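Local coordinates for possible metal-dependent hydrolase (Veillonella parvula, PDB 3RPC), which is probably a metal-dependent hydrolase of the metallo-beta-lactamase superfamily, binding two zinc ions at its presumed active site, at residues Val214-Met227 with His252-Leu264. Sequence-based numbering, arbitrary orientation.
Sequences VVRKPEAKIIAVHM and HVAVPEDGETITL. With ZN (zinc ion), chain F.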
# COMPACT_ATOMS: atom_id res chain seq x y z
N VAL A 214 13.41 5.27 -16.30
CA VAL A 214 13.88 5.03 -17.65
C VAL A 214 14.56 3.67 -17.75
O VAL A 214 14.43 2.97 -18.75
CB VAL A 214 14.82 6.15 -18.12
CG1 VAL A 214 15.53 5.76 -19.40
CG2 VAL A 214 14.02 7.45 -18.32
N VAL A 215 15.28 3.29 -16.69
CA VAL A 215 15.90 1.97 -16.64
C VAL A 215 14.82 0.89 -16.54
O VAL A 215 14.89 -0.13 -17.24
CB VAL A 215 16.85 1.85 -15.45
CG1 VAL A 215 17.34 0.41 -15.29
CG2 VAL A 215 18.03 2.81 -15.61
N ARG A 216 13.83 1.11 -15.69
CA ARG A 216 12.81 0.08 -15.49
C ARG A 216 11.92 -0.12 -16.72
O ARG A 216 11.58 -1.24 -17.06
CB ARG A 216 11.94 0.37 -14.26
CG ARG A 216 11.14 -0.83 -13.77
CD ARG A 216 12.02 -1.85 -13.05
NE ARG A 216 12.45 -1.36 -11.75
CZ ARG A 216 13.66 -0.89 -11.47
NH1 ARG A 216 13.94 -0.45 -10.26
NH2 ARG A 216 14.60 -0.86 -12.42
N LYS A 217 11.58 0.99 -17.38
CA LYS A 217 10.66 0.96 -18.51
C LYS A 217 11.24 1.73 -19.69
O LYS A 217 10.81 2.86 -19.97
CB LYS A 217 9.31 1.55 -18.10
CG LYS A 217 8.57 0.72 -17.06
CD LYS A 217 8.18 -0.64 -17.65
CE LYS A 217 7.35 -1.46 -16.68
NZ LYS A 217 7.19 -2.86 -17.15
N PRO A 218 12.22 1.13 -20.38
CA PRO A 218 12.95 1.84 -21.45
C PRO A 218 12.08 2.24 -22.64
O PRO A 218 12.50 3.10 -23.42
CB PRO A 218 13.99 0.81 -21.91
CG PRO A 218 14.09 -0.17 -20.79
CD PRO A 218 12.75 -0.22 -20.15
N GLU A 219 10.91 1.63 -22.80
CA GLU A 219 10.07 1.96 -23.94
C GLU A 219 8.90 2.88 -23.60
O GLU A 219 8.15 3.28 -24.48
CB GLU A 219 9.55 0.69 -24.61
CG GLU A 219 10.65 -0.14 -25.24
CD GLU A 219 10.41 -1.63 -25.14
OE1 GLU A 219 11.28 -2.34 -24.59
OE2 GLU A 219 9.34 -2.10 -25.60
N ALA A 220 8.75 3.21 -22.32
CA ALA A 220 7.64 4.04 -21.89
C ALA A 220 7.90 5.51 -22.20
O ALA A 220 9.04 5.96 -22.23
CB ALA A 220 7.37 3.86 -20.39
N LYS A 221 6.82 6.23 -22.46
CA LYS A 221 6.87 7.68 -22.58
C LYS A 221 6.68 8.23 -21.17
O LYS A 221 5.60 8.09 -20.59
CB LYS A 221 5.77 8.18 -23.49
CG LYS A 221 5.79 9.68 -23.71
CD LYS A 221 5.71 10.02 -25.18
CE LYS A 221 4.42 9.52 -25.80
NZ LYS A 221 4.46 9.59 -27.29
N ILE A 222 7.72 8.83 -20.62
CA ILE A 222 7.64 9.41 -19.30
C ILE A 222 7.28 10.89 -19.39
O ILE A 222 7.79 11.61 -20.25
CB ILE A 222 8.95 9.20 -18.54
CG1 ILE A 222 9.14 7.70 -18.31
CG2 ILE A 222 8.95 9.98 -17.25
CD1 ILE A 222 10.58 7.27 -18.12
N ILE A 223 6.38 11.34 -18.52
CA ILE A 223 5.95 12.73 -18.50
C ILE A 223 6.14 13.24 -17.08
O ILE A 223 5.49 12.74 -16.16
CB ILE A 223 4.46 12.87 -18.92
CG1 ILE A 223 4.27 12.32 -20.34
CG2 ILE A 223 4.02 14.33 -18.86
CD1 ILE A 223 2.81 12.29 -20.83
N ALA A 224 7.03 14.21 -16.90
CA ALA A 224 7.34 14.75 -15.58
C ALA A 224 6.57 16.03 -15.30
O ALA A 224 6.63 16.99 -16.08
CB ALA A 224 8.85 14.99 -15.44
N VAL A 225 5.86 16.04 -14.17
CA VAL A 225 5.01 17.18 -13.79
C VAL A 225 5.16 17.51 -12.30
O VAL A 225 6.13 17.07 -11.67
CB VAL A 225 3.53 16.92 -14.16
CG1 VAL A 225 3.38 16.72 -15.67
CG2 VAL A 225 2.97 15.72 -13.40
N HIS A 226 4.22 18.27 -11.75
CA HIS A 226 4.24 18.67 -10.33
C HIS A 226 5.39 19.63 -10.03
O HIS A 226 6.03 19.56 -8.98
CB HIS A 226 4.27 17.43 -9.40
CG HIS A 226 3.71 17.68 -8.03
ND1 HIS A 226 4.24 18.61 -7.17
CD2 HIS A 226 2.68 17.09 -7.37
CE1 HIS A 226 3.55 18.60 -6.04
NE2 HIS A 226 2.60 17.69 -6.13
N MSE A 227 5.64 20.56 -10.95
CA MSE A 227 6.75 21.49 -10.80
C MSE A 227 6.36 22.95 -11.01
O MSE A 227 5.32 23.26 -11.60
CB MSE A 227 7.88 21.12 -11.76
CG MSE A 227 8.55 19.81 -11.36
SE MSE A 227 9.89 19.16 -12.61
CE MSE A 227 8.69 18.43 -13.96
N HIS A 252 13.20 9.89 -23.78
CA HIS A 252 12.35 9.09 -22.90
C HIS A 252 11.45 9.94 -22.00
O HIS A 252 10.42 9.46 -21.54
CB HIS A 252 13.20 8.21 -21.98
CG HIS A 252 14.04 7.21 -22.70
ND1 HIS A 252 13.71 5.87 -22.78
CD2 HIS A 252 15.22 7.35 -23.36
CE1 HIS A 252 14.65 5.23 -23.46
NE2 HIS A 252 15.57 6.11 -23.82
N VAL A 253 11.87 11.17 -21.73
CA VAL A 253 11.24 12.00 -20.70
C VAL A 253 10.78 13.35 -21.24
O VAL A 253 11.60 14.16 -21.69
CB VAL A 253 12.20 12.27 -19.53
CG1 VAL A 253 11.48 13.08 -18.44
CG2 VAL A 253 12.74 10.96 -18.97
N ALA A 254 9.47 13.58 -21.18
CA ALA A 254 8.90 14.88 -21.55
C ALA A 254 8.72 15.73 -20.31
O ALA A 254 8.39 15.23 -19.23
CB ALA A 254 7.57 14.68 -22.25
N VAL A 255 8.96 17.03 -20.46
CA VAL A 255 8.72 18.00 -19.39
C VAL A 255 7.79 19.07 -19.96
O VAL A 255 8.25 20.12 -20.42
CB VAL A 255 10.03 18.64 -18.91
CG1 VAL A 255 9.78 19.54 -17.71
CG2 VAL A 255 11.07 17.56 -18.57
N PRO A 256 6.48 18.79 -19.96
CA PRO A 256 5.58 19.73 -20.65
C PRO A 256 5.44 21.06 -19.93
O PRO A 256 5.47 21.12 -18.70
CB PRO A 256 4.24 18.99 -20.65
CG PRO A 256 4.33 18.09 -19.42
CD PRO A 256 5.77 17.62 -19.43
N GLU A 257 5.27 22.12 -20.71
CA GLU A 257 4.91 23.41 -20.15
C GLU A 257 3.45 23.38 -19.71
O GLU A 257 2.67 22.54 -20.16
CB GLU A 257 5.09 24.51 -21.19
CG GLU A 257 6.52 24.66 -21.70
CD GLU A 257 7.49 25.12 -20.63
OE1 GLU A 257 7.07 25.74 -19.64
OE2 GLU A 257 8.70 24.84 -20.78
N ASP A 258 3.09 24.31 -18.84
CA ASP A 258 1.69 24.48 -18.49
C ASP A 258 0.92 24.79 -19.76
O ASP A 258 1.27 25.73 -20.48
CB ASP A 258 1.53 25.63 -17.50
CG ASP A 258 2.06 25.29 -16.10
OD1 ASP A 258 2.53 24.15 -15.87
OD2 ASP A 258 1.99 26.18 -15.22
N GLY A 259 -0.13 24.02 -20.04
CA GLY A 259 -0.96 24.22 -21.22
C GLY A 259 -0.55 23.38 -22.41
O GLY A 259 -1.27 23.32 -23.41
N GLU A 260 0.61 22.72 -22.32
CA GLU A 260 1.11 21.91 -23.43
C GLU A 260 0.43 20.55 -23.56
O GLU A 260 0.20 19.86 -22.56
CB GLU A 260 2.63 21.71 -23.30
CG GLU A 260 3.23 20.82 -24.38
CD GLU A 260 4.74 20.70 -24.27
OE1 GLU A 260 5.37 21.49 -23.53
OE2 GLU A 260 5.31 19.81 -24.93
N THR A 261 0.13 20.16 -24.79
CA THR A 261 -0.47 18.86 -25.06
C THR A 261 0.54 17.89 -25.65
O THR A 261 1.31 18.23 -26.56
CB THR A 261 -1.65 19.01 -26.05
OG1 THR A 261 -2.68 19.79 -25.43
CG2 THR A 261 -2.21 17.65 -26.44
N ILE A 262 0.55 16.68 -25.11
CA ILE A 262 1.37 15.59 -25.62
C ILE A 262 0.46 14.48 -26.14
O ILE A 262 -0.38 13.96 -25.40
CB ILE A 262 2.28 15.01 -24.51
CG1 ILE A 262 3.19 16.11 -23.96
CG2 ILE A 262 3.09 13.83 -25.04
CD1 ILE A 262 3.97 15.70 -22.72
N THR A 263 0.62 14.14 -27.41
CA THR A 263 -0.15 13.06 -28.02
C THR A 263 0.43 11.72 -27.58
O THR A 263 1.64 11.52 -27.64
CB THR A 263 -0.14 13.16 -29.56
OG1 THR A 263 -0.78 14.38 -29.96
CG2 THR A 263 -0.87 11.98 -30.19
N LEU A 264 -0.43 10.82 -27.11
CA LEU A 264 0.03 9.56 -26.54
C LEU A 264 -0.07 8.39 -27.51
O LEU A 264 -0.74 8.46 -28.54
CB LEU A 264 -0.75 9.23 -25.26
CG LEU A 264 -0.70 10.31 -24.17
CD1 LEU A 264 -1.55 9.92 -22.96
CD2 LEU A 264 0.72 10.62 -23.76
OXT LEU A 264 0.53 7.34 -27.28
ZN ZN F . 1.32 17.22 -4.32
O HOH W 1 11.54 5.35 -21.03
O HOH W 2 4.07 12.44 -28.84
O HOH W 3 6.12 19.70 -16.36
O HOH W 4 3.33 22.92 -13.63
O HOH W 5 0.44 17.46 -2.21
O HOH W 6 3.48 17.52 -2.96
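The imidazole of His252 receives Val214 CG1 over one face, a CH-pi contact 4.0 Å from CG1 to the ring centroid. At its edge lies the carbonyl of Pro218, and a water in the ring plane joins ND1 to the carbonyl oxygens of Lys217 and Ala220. A flat ring with a polar rim suits this place: its face takes a methyl from the end of helix 207-216 and its nitrogen-bearing edge meets the polar turn Lys217-Ala220. The chi1 of Val214 (168°) swings CG1 away from the main-chain N and onto the ring, leaving CG2 to meet Val253 CG2 at 3.8 Å. Strands 221-225 and 253-254 pair in parallel: Ile222 N donates a hydrogen bond to His252 O, and those from Ala254 N to Ile222 O and from Ala224 N to Ala254 O are almost straight (178°). Branched Ile223 fills the opposite side from Ile222 and Val253: CG2 packs on Pro256 CD, while CD1 meets Ile262 CD1 tip to tip and Leu264 CD2 at 4.0 Å, linking the two sheets. The strand leads into His226, whose NE2 binds zinc with Asp76, His77 and Asp168. Strand 221-225, helix 237-246 and strand 253-254 form a right-handed beta-alpha-beta crossover edging the metallo-beta-lactamase alpha-beta/beta-alpha sandwich.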